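Local atomic coordinates of thioesterase superfamily (Jannaschia sp., PDB entry 2OAF), a protein that probably hydrolyses thioesters, perhaps of acyl-CoA type, as a member of the hotdog-fold thioesterase superfamily. Residues F42-W50 / I89-T97. Residues are numbered along the deposited sequence; the frame is centred on the assembly and turned at random.
Sequences FALEAIDAW and ILKCHTWPT
W50 extends from helix 39-54 to lie against T94 and P96 of strand 90-99, and its side chain can be traced outward atom by atom. Its CB sits 4.2 Å from T94 CG2. CG is anti to the backbone N (chi1 -173°), which swings the indole out toward the C-terminal end of 89-97; there CD1 comes within 3.7 Å of the T94 carbonyl O. NE1 is next, 3.7 Å from P96 CD, and in the plane of the ring it donates a 3.0 Å hydrogen bond to a water that in turn makes a weak bond to T94 O. Beyond it, CE2 and CZ2 complete the contact with CD and CG of P96, the two side chains crossing at about a right angle. F106 of strand 103-112 meets the same indole edge-to-face. One turn back, A46 CB rests on C92 CB (3.6 Å) and on T94 OG1 (3.4 Å), where the helix comes nearest the strand. T94 points CG2 at the helix backbone near A46 O and I47, while OG1 turns back along its own strand to donate to C92 O, a 3.0 Å bond reaching the carbonyl from above its plane. Near the N-terminal ends of both segments, F42 CD2 meets L90 CD2. Replacing T94 with a glycine would probably open a gap between the strand and A46, I47 and W50 and leave C92 O without this hydroxyl donor. The axes of 42-50 and 90-97 approach to 8.4 Å at 61°. The segments belong to the long helix and the curved antiparallel sheet of the hotdog fold. The pairing is thus essentially apolar packing, with the threonine hydroxyl satisfied within the strand and the indole N-H by a water that is itself only weakly bonded to T94 O.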
ATOM      1  N   PHE B  42      -5.223  -3.941   7.523  1.00 31.68           N
ATOM      2  CA  PHE B  42      -6.051  -3.469   8.636  1.00 31.33           C
ATOM      3  C   PHE B  42      -5.997  -4.459   9.791  1.00 30.39           C
ATOM      4  O   PHE B  42      -5.894  -4.064  10.947  1.00 31.93           O
ATOM      5  CB  PHE B  42      -7.527  -3.312   8.251  1.00 33.48           C
ATOM      6  CG  PHE B  42      -7.796  -2.347   7.125  1.00 34.61           C
ATOM      7  CD1 PHE B  42      -6.987  -1.238   6.901  1.00 41.93           C
ATOM      8  CD2 PHE B  42      -8.917  -2.515   6.340  1.00 35.29           C
ATOM      9  CE1 PHE B  42      -7.274  -0.348   5.883  1.00 39.24           C
ATOM     10  CE2 PHE B  42      -9.212  -1.619   5.330  1.00 38.89           C
ATOM     11  CZ  PHE B  42      -8.381  -0.537   5.100  1.00 38.25           C
ATOM     12  N   ALA B  43      -6.093  -5.746   9.492  1.00 29.07           N
ATOM     13  CA  ALA B  43      -6.056  -6.761  10.559  1.00 28.90           C
ATOM     14  C   ALA B  43      -4.709  -6.771  11.304  1.00 27.15           C
ATOM     15  O   ALA B  43      -4.654  -6.895  12.534  1.00 27.99           O
ATOM     16  CB  ALA B  43      -6.399  -8.151  10.008  1.00 29.25           C
ATOM     17  N   LEU B  44      -3.634  -6.606  10.555  1.00 28.79           N
ATOM     18  CA  LEU B  44      -2.297  -6.557  11.130  1.00 30.33           C
ATOM     19  C   LEU B  44      -2.097  -5.322  12.000  1.00 29.55           C
ATOM     20  O   LEU B  44      -1.481  -5.390  13.072  1.00 30.51           O
ATOM     21  CB  LEU B  44      -1.242  -6.673  10.034  1.00 30.33           C
ATOM     22  CG  LEU B  44      -0.722  -8.087   9.693  1.00 29.61           C
ATOM     23  CD1 LEU B  44      -1.848  -9.082   9.584  1.00 34.21           C
ATOM     24  CD2 LEU B  44       0.117  -8.069   8.387  1.00 37.15           C
ATOM     25  N   GLU B  45      -2.625  -4.195  11.552  1.00 28.68           N
ATOM     26  CA  GLU B  45      -2.616  -2.965  12.339  1.00 32.13           C
ATOM     27  C   GLU B  45      -3.299  -3.162  13.715  1.00 29.68           C
ATOM     28  O   GLU B  45      -2.846  -2.648  14.736  1.00 28.49           O
ATOM     29  CB  GLU B  45      -3.269  -1.862  11.525  1.00 33.66           C
ATOM     30  CG  GLU B  45      -3.357  -0.487  12.200  1.00 49.09           C
ATOM     31  CD  GLU B  45      -4.302   0.478  11.454  1.00 46.29           C
ATOM     32  OE1 GLU B  45      -4.304   0.427  10.177  1.00 59.31           O
ATOM     33  OE2 GLU B  45      -5.029   1.243  12.157  1.00 45.63           O
ATOM     34  N   ALA B  46      -4.376  -3.941  13.717  1.00 29.48           N
ATOM     35  CA  ALA B  46      -5.108  -4.304  14.911  1.00 27.54           C
ATOM     36  C   ALA B  46      -4.242  -5.110  15.869  1.00 27.39           C
ATOM     37  O   ALA B  46      -4.275  -4.907  17.105  1.00 29.88           O
ATOM     38  CB  ALA B  46      -6.341  -5.103  14.521  1.00 26.04           C
ATOM     39  N   ILE B  47      -3.507  -6.070  15.323  1.00 28.90           N
ATOM     40  CA  ILE B  47      -2.626  -6.904  16.132  1.00 28.55           C
ATOM     41  C   ILE B  47      -1.477  -6.050  16.687  1.00 30.22           C
ATOM     42  O   ILE B  47      -1.115  -6.161  17.851  1.00 31.32           O
ATOM     43  CB  ILE B  47      -2.065  -8.104  15.300  1.00 27.54           C
ATOM     44  CG1 ILE B  47      -3.203  -9.071  14.869  1.00 26.59           C
ATOM     45  CG2 ILE B  47      -0.932  -8.824  16.072  1.00 26.48           C
ATOM     46  CD1 ILE B  47      -2.784 -10.177  13.845  1.00 26.93           C
ATOM     47  N   ASP B  48      -0.901  -5.207  15.851  1.00 29.54           N
ATOM     48  CA  ASP B  48       0.109  -4.248  16.299  1.00 30.44           C
ATOM     49  C   ASP B  48      -0.426  -3.392  17.459  1.00 29.56           C
ATOM     50  O   ASP B  48       0.297  -3.149  18.433  1.00 29.14           O
ATOM     51  CB  ASP B  48       0.557  -3.358  15.133  1.00 31.60           C
ATOM     52  CG  ASP B  48       1.537  -2.297  15.565  1.00 33.39           C
ATOM     53  OD1 ASP B  48       2.743  -2.581  15.639  1.00 27.85           O
ATOM     54  OD2 ASP B  48       1.094  -1.185  15.861  1.00 31.71           O
ATOM     55  N   ALA B  49      -1.688  -2.949  17.363  1.00 29.37           N
ATOM     56  CA  ALA B  49      -2.324  -2.165  18.429  1.00 30.05           C
ATOM     57  C   ALA B  49      -2.548  -2.988  19.707  1.00 29.67           C
ATOM     58  O   ALA B  49      -2.542  -2.452  20.814  1.00 28.32           O
ATOM     59  CB  ALA B  49      -3.678  -1.513  17.939  1.00 28.72           C
ATOM     60  N   TRP B  50      -2.773  -4.288  19.544  1.00 29.05           N
ATOM     61  CA  TRP B  50      -2.923  -5.192  20.705  1.00 30.48           C
ATOM     62  C   TRP B  50      -1.612  -5.202  21.482  1.00 28.61           C
ATOM     63  O   TRP B  50      -1.586  -5.051  22.681  1.00 28.21           O
ATOM     64  CB  TRP B  50      -3.331  -6.610  20.271  1.00 30.00           C
ATOM     65  CG  TRP B  50      -3.649  -7.532  21.391  1.00 27.40           C
ATOM     66  CD1 TRP B  50      -4.898  -7.839  21.881  1.00 26.66           C
ATOM     67  CD2 TRP B  50      -2.710  -8.294  22.177  1.00 25.46           C
ATOM     68  NE1 TRP B  50      -4.781  -8.746  22.933  1.00 28.28           N
ATOM     69  CE2 TRP B  50      -3.454  -9.023  23.138  1.00 25.22           C
ATOM     70  CE3 TRP B  50      -1.328  -8.428  22.165  1.00 26.81           C
ATOM     71  CZ2 TRP B  50      -2.858  -9.836  24.055  1.00 26.74           C
ATOM     72  CZ3 TRP B  50      -0.721  -9.278  23.104  1.00 28.37           C
ATOM     73  CH2 TRP B  50      -1.476  -9.952  24.019  1.00 30.32           C
ATOM     74  N   ILE B  89     -16.586   3.393  10.983  1.00 32.30           N
ATOM     75  CA  ILE B  89     -15.325   2.912  11.535  1.00 34.51           C
ATOM     76  C   ILE B  89     -15.310   1.387  11.408  1.00 32.26           C
ATOM     77  O   ILE B  89     -16.329   0.735  11.611  1.00 32.07           O
ATOM     78  CB  ILE B  89     -15.173   3.257  13.076  1.00 34.99           C
ATOM     79  CG1 ILE B  89     -14.947   4.747  13.302  1.00 35.69           C
ATOM     80  CG2 ILE B  89     -13.969   2.516  13.716  1.00 34.02           C
ATOM     81  CD1 ILE B  89     -13.568   5.178  12.851  1.00 46.43           C
ATOM     82  N   LEU B  90     -14.168   0.835  11.058  1.00 30.83           N
ATOM     83  CA  LEU B  90     -13.952  -0.628  11.107  1.00 31.02           C
ATOM     84  C   LEU B  90     -13.448  -0.952  12.502  1.00 31.21           C
ATOM     85  O   LEU B  90     -12.328  -0.593  12.853  1.00 30.78           O
ATOM     86  CB  LEU B  90     -12.914  -1.076  10.069  1.00 31.11           C
ATOM     87  CG  LEU B  90     -12.613  -2.575   9.938  1.00 28.58           C
ATOM     88  CD1 LEU B  90     -13.861  -3.403   9.491  1.00 27.15           C
ATOM     89  CD2 LEU B  90     -11.437  -2.796   8.978  1.00 28.83           C
ATOM     90  N   LYS B  91     -14.267  -1.630  13.286  1.00 30.27           N
ATOM     91  CA  LYS B  91     -13.880  -2.032  14.627  1.00 29.57           C
ATOM     92  C   LYS B  91     -13.271  -3.418  14.574  1.00 29.92           C
ATOM     93  O   LYS B  91     -13.960  -4.425  14.278  1.00 29.93           O
ATOM     94  CB  LYS B  91     -15.092  -2.041  15.554  1.00 31.61           C
ATOM     95  CG  LYS B  91     -15.829  -0.723  15.636  1.00 32.91           C
ATOM     96  CD  LYS B  91     -15.278   0.140  16.737  1.00 43.39           C
ATOM     97  CE  LYS B  91     -16.049   1.452  16.913  1.00 47.25           C
ATOM     98  NZ  LYS B  91     -15.499   2.281  18.026  1.00 49.85           N
ATOM     99  N   CYS B  92     -11.978  -3.487  14.854  1.00 28.58           N
ATOM    100  CA  CYS B  92     -11.256  -4.739  14.785  1.00 27.71           C
ATOM    101  C   CYS B  92     -11.140  -5.326  16.169  1.00 29.37           C
ATOM    102  O   CYS B  92     -10.318  -4.918  16.961  1.00 28.54           O
ATOM    103  CB  CYS B  92      -9.899  -4.534  14.153  1.00 29.28           C
ATOM    104  SG  CYS B  92      -9.988  -3.990  12.428  1.00 32.68           S
ATOM    105  N   HIS B  93     -11.984  -6.314  16.439  1.00 30.78           N
ATOM    106  CA  HIS B  93     -11.993  -7.031  17.721  1.00 29.00           C
ATOM    107  C   HIS B  93     -10.874  -8.064  17.665  1.00 30.25           C
ATOM    108  O   HIS B  93     -10.890  -8.965  16.814  1.00 29.30           O
ATOM    109  CB  HIS B  93     -13.329  -7.753  17.951  1.00 29.10           C
ATOM    110  CG  HIS B  93     -14.519  -6.849  17.996  1.00 30.82           C
ATOM    111  ND1 HIS B  93     -15.289  -6.692  19.131  1.00 32.20           N
ATOM    112  CD2 HIS B  93     -15.074  -6.053  17.050  1.00 32.77           C
ATOM    113  CE1 HIS B  93     -16.275  -5.852  18.875  1.00 34.62           C
ATOM    114  NE2 HIS B  93     -16.164  -5.440  17.623  1.00 31.24           N
ATOM    115  N   THR B  94      -9.913  -7.951  18.573  1.00 29.12           N
ATOM    116  CA  THR B  94      -8.632  -8.634  18.423  1.00 30.19           C
ATOM    117  C   THR B  94      -8.265  -9.344  19.710  1.00 30.61           C
ATOM    118  O   THR B  94      -8.330  -8.758  20.803  1.00 28.00           O
ATOM    119  CB  THR B  94      -7.535  -7.604  18.084  1.00 28.76           C
ATOM    120  OG1 THR B  94      -7.977  -6.861  16.956  1.00 35.72           O
ATOM    121  CG2 THR B  94      -6.192  -8.278  17.756  1.00 31.67           C
ATOM    122  N   TRP B  95      -7.867 -10.602  19.595  1.00 28.58           N
ATOM    123  CA  TRP B  95      -7.435 -11.331  20.773  1.00 29.03           C
ATOM    124  C   TRP B  95      -6.585 -12.536  20.409  1.00 28.51           C
ATOM    125  O   TRP B  95      -6.706 -13.056  19.311  1.00 29.59           O
ATOM    126  CB  TRP B  95      -8.657 -11.794  21.593  1.00 28.73           C
ATOM    127  CG  TRP B  95      -9.446 -12.879  20.953  1.00 27.81           C
ATOM    128  CD1 TRP B  95      -9.395 -14.197  21.260  1.00 30.26           C
ATOM    129  CD2 TRP B  95     -10.400 -12.751  19.876  1.00 27.43           C
ATOM    130  NE1 TRP B  95     -10.267 -14.901  20.463  1.00 29.64           N
ATOM    131  CE2 TRP B  95     -10.888 -14.046  19.599  1.00 31.96           C
ATOM    132  CE3 TRP B  95     -10.867 -11.678  19.112  1.00 29.87           C
ATOM    133  CZ2 TRP B  95     -11.838 -14.302  18.607  1.00 28.70           C
ATOM    134  CZ3 TRP B  95     -11.831 -11.928  18.125  1.00 30.78           C
ATOM    135  CH2 TRP B  95     -12.290 -13.239  17.876  1.00 34.30           C
ATOM    136  N   PRO B  96      -5.751 -12.998  21.359  1.00 28.93           N
ATOM    137  CA  PRO B  96      -5.004 -14.232  21.163  1.00 28.47           C
ATOM    138  C   PRO B  96      -5.883 -15.425  21.458  1.00 30.07           C
ATOM    139  O   PRO B  96      -6.456 -15.524  22.546  1.00 30.44           O
ATOM    140  CB  PRO B  96      -3.902 -14.146  22.205  1.00 28.87           C
ATOM    141  CG  PRO B  96      -4.495 -13.302  23.298  1.00 27.24           C
ATOM    142  CD  PRO B  96      -5.436 -12.359  22.653  1.00 28.44           C
ATOM    143  N   THR B  97      -5.966 -16.328  20.496  1.00 27.37           N
ATOM    144  CA  THR B  97      -6.787 -17.503  20.613  1.00 28.92           C
ATOM    145  C   THR B  97      -5.973 -18.692  21.141  1.00 30.69           C
ATOM    146  O   THR B  97      -6.528 -19.631  21.717  1.00 29.51           O
ATOM    147  CB  THR B  97      -7.521 -17.801  19.264  1.00 29.00           C
ATOM    148  OG1 THR B  97      -8.596 -18.722  19.491  1.00 35.95           O
ATOM    149  CG2 THR B  97      -6.577 -18.329  18.163  1.00 29.78           C
TER
HETATM  150  O   HOH W   1      -7.512  -9.285  23.958  1.00 38.08           O